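PDB 3TCS: racemase, putative from Roseobacter denitrificans, which probably acts as a magnesium-dependent hydro-lyase or racemase of the mandelate racemase and muconate lactonizing enzyme group, and binds D-alanine beside a magnesium ion. Local coordinates for residues 145-158 with 184-197. Sequence-based numbering, arbitrary orientation.
Sequences ITPRDEAERLKRLR and RTEEIIPTMRRELG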
ATOM      1  N   ILE B 145     -19.214 -18.884 -14.760  1.00 18.89           N
ATOM      2  CA  ILE B 145     -20.565 -19.411 -14.654  1.00 15.85           C
ATOM      3  C   ILE B 145     -21.264 -18.834 -15.872  1.00 14.56           C
ATOM      4  O   ILE B 145     -21.127 -17.651 -16.165  1.00 14.36           O
ATOM      5  CB  ILE B 145     -21.270 -18.953 -13.347  1.00 15.48           C
ATOM      6  CG1 ILE B 145     -22.654 -19.601 -13.257  1.00 15.21           C
ATOM      7  CG2 ILE B 145     -21.378 -17.436 -13.299  1.00 14.41           C
ATOM      8  CD1 ILE B 145     -23.435 -19.234 -12.008  1.00 17.09           C
ATOM      9  N   THR B 146     -21.982 -19.670 -16.607  1.00 15.38           N
ATOM     10  CA  THR B 146     -22.661 -19.192 -17.800  1.00 13.14           C
ATOM     11  C   THR B 146     -23.808 -18.259 -17.434  1.00 12.53           C
ATOM     12  O   THR B 146     -24.369 -18.345 -16.340  1.00 12.96           O
ATOM     13  CB  THR B 146     -23.241 -20.355 -18.622  1.00 14.14           C
ATOM     14  OG1 THR B 146     -24.266 -21.003 -17.861  1.00 12.66           O
ATOM     15  CG2 THR B 146     -22.154 -21.366 -18.966  1.00 14.68           C
ATOM     16  N   PRO B 147     -24.161 -17.342 -18.343  1.00 11.50           N
ATOM     17  CA  PRO B 147     -25.262 -16.417 -18.072  1.00 12.65           C
ATOM     18  C   PRO B 147     -26.540 -17.176 -17.729  1.00 12.35           C
ATOM     19  O   PRO B 147     -27.331 -16.735 -16.896  1.00 11.71           O
ATOM     20  CB  PRO B 147     -25.375 -15.639 -19.380  1.00 12.32           C
ATOM     21  CG  PRO B 147     -23.938 -15.514 -19.788  1.00 12.51           C
ATOM     22  CD  PRO B 147     -23.401 -16.920 -19.535  1.00 11.99           C
ATOM     23  N   ARG B 148     -26.730 -18.328 -18.367  1.00 14.54           N
ATOM     24  CA  ARG B 148     -27.921 -19.140 -18.137  1.00 14.48           C
ATOM     25  C   ARG B 148     -27.987 -19.676 -16.715  1.00 14.10           C
ATOM     26  O   ARG B 148     -29.022 -19.571 -16.061  1.00 11.38           O
ATOM     27  CB  ARG B 148     -27.973 -20.306 -19.130  1.00 17.42           C
ATOM     28  CG  ARG B 148     -29.274 -21.102 -19.086  1.00 21.20           C
ATOM     29  CD  ARG B 148     -29.309 -22.177 -20.172  1.00 26.13           C
ATOM     30  NE  ARG B 148     -30.614 -22.835 -20.256  1.00 29.96           N
ATOM     31  CZ  ARG B 148     -31.697 -22.297 -20.815  1.00 33.60           C
ATOM     32  NH1 ARG B 148     -31.646 -21.086 -21.355  1.00 34.54           N
ATOM     33  NH2 ARG B 148     -32.841 -22.970 -20.827  1.00 34.90           N
ATOM     34  N   ASP B 149     -26.889 -20.254 -16.236  1.00 13.47           N
ATOM     35  CA  ASP B 149     -26.867 -20.787 -14.880  1.00 12.89           C
ATOM     36  C   ASP B 149     -26.897 -19.680 -13.841  1.00 12.39           C
ATOM     37  O   ASP B 149     -27.447 -19.856 -12.754  1.00 11.97           O
ATOM     38  CB  ASP B 149     -25.636 -21.672 -14.669  1.00 14.77           C
ATOM     39  CG  ASP B 149     -25.743 -22.993 -15.404  1.00 17.68           C
ATOM     40  OD1 ASP B 149     -26.879 -23.366 -15.761  1.00 18.13           O
ATOM     41  OD2 ASP B 149     -24.705 -23.657 -15.615  1.00 18.07           O
ATOM     42  N   GLU B 150     -26.305 -18.538 -14.176  1.00 12.20           N
ATOM     43  CA  GLU B 150     -26.283 -17.396 -13.267  1.00 12.71           C
ATOM     44  C   GLU B 150     -27.707 -16.888 -13.054  1.00 13.40           C
ATOM     45  O   GLU B 150     -28.145 -16.684 -11.923  1.00 13.17           O
ATOM     46  CB  GLU B 150     -25.421 -16.267 -13.847  1.00 14.11           C
ATOM     47  CG  GLU B 150     -25.383 -15.010 -12.978  1.00 14.87           C
ATOM     48  CD  GLU B 150     -24.396 -15.107 -11.825  1.00 16.36           C
ATOM     49  OE1 GLU B 150     -23.295 -14.529 -11.935  1.00 17.49           O
ATOM     50  OE2 GLU B 150     -24.714 -15.760 -10.809  1.00 18.12           O
ATOM     51  N   ALA B 151     -28.430 -16.682 -14.150  1.00 12.91           N
ATOM     52  CA  ALA B 151     -29.804 -16.205 -14.065  1.00 14.02           C
ATOM     53  C   ALA B 151     -30.664 -17.202 -13.300  1.00 13.65           C
ATOM     54  O   ALA B 151     -31.502 -16.818 -12.492  1.00 13.66           O
ATOM     55  CB  ALA B 151     -30.373 -15.992 -15.470  1.00 14.67           C
ATOM     56  N   GLU B 152     -30.444 -18.486 -13.553  1.00 14.44           N
ATOM     57  CA  GLU B 152     -31.216 -19.536 -12.905  1.00 15.23           C
ATOM     58  C   GLU B 152     -31.061 -19.524 -11.388  1.00 14.46           C
ATOM     59  O   GLU B 152     -32.052 -19.546 -10.659  1.00 13.66           O
ATOM     60  CB  GLU B 152     -30.814 -20.904 -13.476  1.00 18.68           C
ATOM     61  CG  GLU B 152     -31.589 -22.085 -12.907  1.00 27.13           C
ATOM     62  CD  GLU B 152     -31.342 -23.380 -13.677  1.00 31.87           C
ATOM     63  OE1 GLU B 152     -30.162 -23.742 -13.887  1.00 34.40           O
ATOM     64  OE2 GLU B 152     -32.333 -24.036 -14.069  1.00 34.29           O
ATOM     65  N   ARG B 153     -29.826 -19.475 -10.900  1.00 13.43           N
ATOM     66  CA  ARG B 153     -29.631 -19.474  -9.456  1.00 11.99           C
ATOM     67  C   ARG B 153     -30.110 -18.175  -8.807  1.00 11.78           C
ATOM     68  O   ARG B 153     -30.611 -18.186  -7.684  1.00  9.94           O
ATOM     69  CB  ARG B 153     -28.161 -19.744  -9.095  1.00 13.84           C
ATOM     70  CG  ARG B 153     -27.170 -18.646  -9.451  1.00 14.91           C
ATOM     71  CD  ARG B 153     -25.833 -18.899  -8.741  1.00 14.31           C
ATOM     72  NE  ARG B 153     -24.852 -17.847  -8.996  1.00 14.27           N
ATOM     73  CZ  ARG B 153     -23.667 -17.762  -8.395  1.00 14.08           C
ATOM     74  NH1 ARG B 153     -23.304 -18.666  -7.493  1.00 11.43           N
ATOM     75  NH2 ARG B 153     -22.842 -16.768  -8.698  1.00 12.17           N
ATOM     76  N   LEU B 154     -29.972 -17.055  -9.508  1.00  9.75           N
ATOM     77  CA  LEU B 154     -30.411 -15.781  -8.944  1.00 10.71           C
ATOM     78  C   LEU B 154     -31.936 -15.676  -8.942  1.00 11.79           C
ATOM     79  O   LEU B 154     -32.529 -15.088  -8.032  1.00 10.76           O
ATOM     80  CB  LEU B 154     -29.786 -14.622  -9.722  1.00 10.42           C
ATOM     81  CG  LEU B 154     -28.261 -14.529  -9.562  1.00  9.13           C
ATOM     82  CD1 LEU B 154     -27.736 -13.286 -10.280  1.00 11.10           C
ATOM     83  CD2 LEU B 154     -27.911 -14.464  -8.077  1.00 11.38           C
ATOM     84  N   LYS B 155     -32.572 -16.245  -9.960  1.00 11.32           N
ATOM     85  CA  LYS B 155     -34.028 -16.225 -10.042  1.00 13.67           C
ATOM     86  C   LYS B 155     -34.600 -17.035  -8.879  1.00 12.74           C
ATOM     87  O   LYS B 155     -35.609 -16.661  -8.287  1.00 12.45           O
ATOM     88  CB  LYS B 155     -34.493 -16.818 -11.377  1.00 15.60           C
ATOM     89  CG  LYS B 155     -35.982 -16.647 -11.647  1.00 19.83           C
ATOM     90  CD  LYS B 155     -36.361 -17.194 -13.020  1.00 23.01           C
ATOM     91  CE  LYS B 155     -37.809 -16.861 -13.349  1.00 25.75           C
ATOM     92  NZ  LYS B 155     -38.175 -17.286 -14.724  1.00 28.62           N
ATOM     93  N   ARG B 156     -33.952 -18.145  -8.543  1.00 13.26           N
ATOM     94  CA  ARG B 156     -34.432 -18.961  -7.438  1.00 14.59           C
ATOM     95  C   ARG B 156     -34.283 -18.212  -6.116  1.00 13.63           C
ATOM     96  O   ARG B 156     -35.139 -18.314  -5.242  1.00 14.02           O
ATOM     97  CB  ARG B 156     -33.691 -20.300  -7.412  1.00 18.08           C
ATOM     98  CG  ARG B 156     -34.051 -21.137  -8.630  1.00 24.15           C
ATOM     99  CD  ARG B 156     -33.403 -22.510  -8.660  1.00 30.35           C
ATOM    100  NE  ARG B 156     -33.852 -23.243  -9.843  1.00 34.67           N
ATOM    101  CZ  ARG B 156     -33.385 -24.428 -10.222  1.00 37.59           C
ATOM    102  NH1 ARG B 156     -32.442 -25.031  -9.508  1.00 39.07           N
ATOM    103  NH2 ARG B 156     -33.864 -25.010 -11.315  1.00 38.90           N
ATOM    104  N   LEU B 157     -33.207 -17.442  -5.981  1.00 12.84           N
ATOM    105  CA  LEU B 157     -32.990 -16.668  -4.762  1.00 13.48           C
ATOM    106  C   LEU B 157     -33.999 -15.525  -4.693  1.00 12.57           C
ATOM    107  O   LEU B 157     -34.417 -15.119  -3.612  1.00 13.27           O
ATOM    108  CB  LEU B 157     -31.564 -16.117  -4.730  1.00 14.03           C
ATOM    109  CG  LEU B 157     -30.490 -17.177  -4.486  1.00 14.65           C
ATOM    110  CD1 LEU B 157     -29.118 -16.648  -4.894  1.00 16.52           C
ATOM    111  CD2 LEU B 157     -30.516 -17.578  -3.016  1.00 16.04           C
ATOM    112  N   ARG B 158     -34.386 -15.006  -5.852  1.00 12.70           N
ATOM    113  CA  ARG B 158     -35.364 -13.928  -5.908  1.00 12.01           C
ATOM    114  C   ARG B 158     -36.664 -14.451  -5.306  1.00 14.70           C
ATOM    115  O   ARG B 158     -37.289 -13.791  -4.475  1.00 13.02           O
ATOM    116  CB  ARG B 158     -35.610 -13.513  -7.362  1.00 12.48           C
ATOM    117  CG  ARG B 158     -36.666 -12.432  -7.543  1.00 13.90           C
ATOM    118  CD  ARG B 158     -37.141 -12.360  -8.993  1.00 16.34           C
ATOM    119  NE  ARG B 158     -37.957 -13.523  -9.339  1.00 16.89           N
ATOM    120  CZ  ARG B 158     -38.412 -13.794 -10.558  1.00 19.35           C
ATOM    121  NH1 ARG B 158     -38.136 -12.991 -11.577  1.00 17.70           N
ATOM    122  NH2 ARG B 158     -39.153 -14.874 -10.756  1.00 20.06           N
ATOM    123  N   ARG B 184     -19.550 -13.239 -23.594  1.00 13.76           N
ATOM    124  CA  ARG B 184     -20.207 -13.483 -22.316  1.00 13.09           C
ATOM    125  C   ARG B 184     -20.960 -12.257 -21.793  1.00 12.20           C
ATOM    126  O   ARG B 184     -22.102 -12.367 -21.355  1.00 12.04           O
ATOM    127  CB  ARG B 184     -19.203 -13.941 -21.256  1.00 12.10           C
ATOM    128  CG  ARG B 184     -19.877 -14.267 -19.924  1.00 11.83           C
ATOM    129  CD  ARG B 184     -18.900 -14.791 -18.890  1.00 11.57           C
ATOM    130  NE  ARG B 184     -19.590 -15.212 -17.672  1.00 12.44           N
ATOM    131  CZ  ARG B 184     -20.084 -14.378 -16.762  1.00 11.61           C
ATOM    132  NH1 ARG B 184     -19.964 -13.066 -16.920  1.00 11.54           N
ATOM    133  NH2 ARG B 184     -20.706 -14.854 -15.695  1.00  9.86           N
ATOM    134  N   THR B 185     -20.325 -11.092 -21.839  1.00 12.27           N
ATOM    135  CA  THR B 185     -20.965  -9.876 -21.343  1.00 11.98           C
ATOM    136  C   THR B 185     -22.184  -9.498 -22.179  1.00 13.40           C
ATOM    137  O   THR B 185     -23.217  -9.097 -21.634  1.00 12.98           O
ATOM    138  CB  THR B 185     -19.971  -8.701 -21.314  1.00 12.73           C
ATOM    139  OG1 THR B 185     -18.873  -9.035 -20.455  1.00 14.25           O
ATOM    140  CG2 THR B 185     -20.649  -7.437 -20.785  1.00 13.28           C
ATOM    141  N   GLU B 186     -22.065  -9.628 -23.498  1.00 12.03           N
ATOM    142  CA  GLU B 186     -23.168  -9.318 -24.396  1.00 13.22           C
ATOM    143  C   GLU B 186     -24.380 -10.198 -24.089  1.00 12.56           C
ATOM    144  O   GLU B 186     -25.523  -9.765 -24.224  1.00 11.08           O
ATOM    145  CB  GLU B 186     -22.754  -9.527 -25.859  1.00 14.96           C
ATOM    146  CG  GLU B 186     -21.884  -8.428 -26.456  1.00 17.63           C
ATOM    147  CD  GLU B 186     -20.424  -8.516 -26.051  1.00 18.95           C
ATOM    148  OE1 GLU B 186     -20.042  -9.472 -25.339  1.00 17.64           O
ATOM    149  OE2 GLU B 186     -19.652  -7.623 -26.459  1.00 19.37           O
ATOM    150  N   GLU B 187     -24.130 -11.435 -23.675  1.00 12.03           N
ATOM    151  CA  GLU B 187     -25.215 -12.358 -23.364  1.00 13.30           C
ATOM    152  C   GLU B 187     -25.802 -12.182 -21.966  1.00 12.60           C
ATOM    153  O   GLU B 187     -27.017 -12.215 -21.789  1.00 11.63           O
ATOM    154  CB  GLU B 187     -24.744 -13.810 -23.523  1.00 15.79           C
ATOM    155  CG  GLU B 187     -25.726 -14.828 -22.954  1.00 19.94           C
ATOM    156  CD  GLU B 187     -25.267 -16.263 -23.132  1.00 23.57           C
ATOM    157  OE1 GLU B 187     -24.041 -16.505 -23.170  1.00 27.98           O
ATOM    158  OE2 GLU B 187     -26.134 -17.154 -23.214  1.00 26.59           O
ATOM    159  N   ILE B 188     -24.941 -11.980 -20.977  1.00 11.91           N
ATOM    160  CA  ILE B 188     -25.412 -11.862 -19.604  1.00 10.06           C
ATOM    161  C   ILE B 188     -26.327 -10.667 -19.337  1.00 10.87           C
ATOM    162  O   ILE B 188     -27.243 -10.760 -18.521  1.00 10.73           O
ATOM    163  CB  ILE B 188     -24.208 -11.856 -18.613  1.00 10.40           C
ATOM    164  CG1 ILE B 188     -24.667 -12.327 -17.233  1.00 11.75           C
ATOM    165  CG2 ILE B 188     -23.592 -10.468 -18.534  1.00 10.79           C
ATOM    166  CD1 ILE B 188     -23.518 -12.596 -16.265  1.00 12.21           C
ATOM    167  N   ILE B 189     -26.107  -9.555 -20.034  1.00  9.02           N
ATOM    168  CA  ILE B 189     -26.927  -8.369 -19.813  1.00 10.08           C
ATOM    169  C   ILE B 189     -28.408  -8.604 -20.123  1.00 10.13           C
ATOM    170  O   ILE B 189     -29.253  -8.444 -19.246  1.00  9.24           O
ATOM    171  CB  ILE B 189     -26.364  -7.163 -20.599  1.00  9.28           C
ATOM    172  CG1 ILE B 189     -24.985  -6.801 -20.028  1.00  9.58           C
ATOM    173  CG2 ILE B 189     -27.315  -5.981 -20.516  1.00 10.17           C
ATOM    174  CD1 ILE B 189     -24.287  -5.666 -20.745  1.00  9.44           C
ATOM    175  N   PRO B 190     -28.748  -8.983 -21.369  1.00 10.60           N
ATOM    176  CA  PRO B 190     -30.166  -9.217 -21.656  1.00 10.89           C
ATOM    177  C   PRO B 190     -30.717 -10.427 -20.898  1.00 11.04           C
ATOM    178  O   PRO B 190     -31.884 -10.439 -20.519  1.00 11.43           O
ATOM    179  CB  PRO B 190     -30.192  -9.424 -23.174  1.00 12.10           C
ATOM    180  CG  PRO B 190     -28.818  -9.946 -23.483  1.00 11.03           C
ATOM    181  CD  PRO B 190     -27.939  -9.091 -22.596  1.00 12.28           C
ATOM    182  N   THR B 191     -29.877 -11.435 -20.673  1.00 10.42           N
ATOM    183  CA  THR B 191     -30.313 -12.635 -19.958  1.00 11.20           C
ATOM    184  C   THR B 191     -30.814 -12.318 -18.553  1.00 10.73           C
ATOM    185  O   THR B 191     -31.834 -12.849 -18.118  1.00  9.37           O
ATOM    186  CB  THR B 191     -29.177 -13.689 -19.859  1.00 12.21           C
ATOM    187  OG1 THR B 191     -28.876 -14.192 -21.165  1.00 13.99           O
ATOM    188  CG2 THR B 191     -29.599 -14.857 -18.972  1.00 14.65           C
ATOM    189  N   MET B 192     -30.099 -11.462 -17.832  1.00 11.20           N
ATOM    190  CA  MET B 192     -30.530 -11.106 -16.481  1.00 10.19           C
ATOM    191  C   MET B 192     -31.862 -10.353 -16.497  1.00  9.91           C
ATOM    192  O   MET B 192     -32.755 -10.635 -15.695  1.00 10.95           O
ATOM    193  CB  MET B 192     -29.459 -10.267 -15.783  1.00 10.97           C
ATOM    194  CG  MET B 192     -28.236 -11.072 -15.352  1.00 12.31           C
ATOM    195  SD  MET B 192     -28.687 -12.440 -14.256  1.00 16.58           S
ATOM    196  CE  MET B 192     -29.253 -11.499 -12.836  1.00 18.51           C
ATOM    197  N   ARG B 193     -32.011  -9.402 -17.410  1.00 10.24           N
ATOM    198  CA  ARG B 193     -33.261  -8.656 -17.475  1.00 10.11           C
ATOM    199  C   ARG B 193     -34.425  -9.565 -17.866  1.00  9.99           C
ATOM    200  O   ARG B 193     -35.518  -9.478 -17.298  1.00  8.94           O
ATOM    201  CB  ARG B 193     -33.159  -7.498 -18.470  1.00  9.14           C
ATOM    202  CG  ARG B 193     -34.477  -6.744 -18.628  1.00 11.62           C
ATOM    203  CD  ARG B 193     -34.996  -6.266 -17.273  1.00 11.30           C
ATOM    204  NE  ARG B 193     -34.197  -5.156 -16.771  1.00 12.46           N
ATOM    205  CZ  ARG B 193     -34.199  -4.719 -15.517  1.00 14.05           C
ATOM    206  NH1 ARG B 193     -34.960  -5.299 -14.594  1.00 11.12           N
ATOM    207  NH2 ARG B 193     -33.434  -3.685 -15.189  1.00 14.74           N
ATOM    208  N   ARG B 194     -34.191 -10.442 -18.835  1.00  9.84           N
ATOM    209  CA  ARG B 194     -35.231 -11.360 -19.282  1.00  8.57           C
ATOM    210  C   ARG B 194     -35.662 -12.309 -18.177  1.00 10.04           C
ATOM    211  O   ARG B 194     -36.849 -12.452 -17.893  1.00  7.93           O
ATOM    212  CB  ARG B 194     -34.742 -12.197 -20.468  1.00  8.78           C
ATOM    213  CG  ARG B 194     -35.744 -13.254 -20.905  1.00 11.99           C
ATOM    214  CD  ARG B 194     -35.215 -14.148 -22.019  1.00 12.03           C
ATOM    215  NE  ARG B 194     -34.056 -14.942 -21.618  1.00 13.17           N
ATOM    216  CZ  ARG B 194     -32.826 -14.764 -22.092  1.00 14.00           C
ATOM    217  NH1 ARG B 194     -32.589 -13.814 -22.983  1.00 16.13           N
ATOM    218  NH2 ARG B 194     -31.833 -15.546 -21.688  1.00 15.63           N
ATOM    219  N   GLU B 195     -34.683 -12.953 -17.552  1.00  9.44           N
ATOM    220  CA  GLU B 195     -34.959 -13.936 -16.515  1.00 11.04           C
ATOM    221  C   GLU B 195     -35.396 -13.410 -15.156  1.00 11.29           C
ATOM    222  O   GLU B 195     -36.246 -14.023 -14.513  1.00 11.75           O
ATOM    223  CB  GLU B 195     -33.744 -14.851 -16.340  1.00 11.05           C
ATOM    224  CG  GLU B 195     -33.389 -15.668 -17.582  1.00 12.82           C
ATOM    225  CD  GLU B 195     -34.546 -16.523 -18.070  1.00 18.91           C
ATOM    226  OE1 GLU B 195     -35.204 -17.175 -17.231  1.00 17.42           O
ATOM    227  OE2 GLU B 195     -34.792 -16.549 -19.294  1.00 19.23           O
ATOM    228  N   LEU B 196     -34.822 -12.296 -14.708  1.00 11.53           N
ATOM    229  CA  LEU B 196     -35.183 -11.740 -13.403  1.00 12.19           C
ATOM    230  C   LEU B 196     -36.391 -10.802 -13.434  1.00 12.86           C
ATOM    231  O   LEU B 196     -36.958 -10.472 -12.388  1.00 12.74           O
ATOM    232  CB  LEU B 196     -33.977 -11.031 -12.779  1.00 13.00           C
ATOM    233  CG  LEU B 196     -32.915 -11.919 -12.111  1.00 16.24           C
ATOM    234  CD1 LEU B 196     -33.543 -12.660 -10.934  1.00 16.92           C
ATOM    235  CD2 LEU B 196     -32.342 -12.906 -13.106  1.00 18.25           C
ATOM    236  N   GLY B 197     -36.779 -10.362 -14.628  1.00 11.96           N
ATOM    237  CA  GLY B 197     -37.938  -9.498 -14.747  1.00 11.49           C
ATOM    238  C   GLY B 197     -37.671  -8.008 -14.702  1.00 11.48           C
ATOM    239  O   GLY B 197     -36.564  -7.569 -14.397  1.00 10.25           O
TER
HETATM  240  O   HOH W   1     -25.634 -19.175 -20.998  1.00 16.79           O
HETATM  241  O   HOH W   2     -21.550 -13.286 -13.329  1.00 15.14           O
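The carbonyl oxygen of Ile145 is gripped side-on by one guanidinium: Arg184 NH2 reaches Ile145 O at 2.9 Å, in the carbonyl plane, and NE joins it in a longer bond. An extended chain from CG to NE carries the Arg184 group to this loop, and its NH2 also donates to a water that bonds Glu150 OE1, an oxygen shared with Ser140. With NH1 held by Arg169 O and Trp181 in a cation-pi contact, the guanidinium is fixed in its rotation. A leucine in place of Arg184 would probably leave Ile145 O without both its donors and the water on Glu150 OE1 without its link to the second helix.

Beyond this polar end, helices 147-158 and 184-196 run in the same general direction, their axes 9.4 Å apart at closest approach and crossing at -29°, and pack knobs-into-holes. Pro147 sits among Arg184, Glu187, Ile188 and Thr191, its CG 3.5 Å from Glu187 OE1. One turn on, the Ala151 methyl fills the hole lined by Thr191, Met192, Glu195 and Leu196, while Met192, bent at chi2 and chi3, brings CE tightly against Leu154 CD1 (3.5 Å). Leu196 returns a knob, its CD1 lying 3.7 Å from Lys155 CA. At the far end Arg158 NH1 makes a weak bond to Leu196 O (2.9 Å), and a long salt bridge joins Lys155 to Glu195. Leu154 and Met192 both also rest on Val168 of strand 165-169, which lies between the helices in sequence; the pair illustrates how consecutive outer helices pack around a beta/alpha barrel, here the TIM-barrel domain of the enolase superfamily.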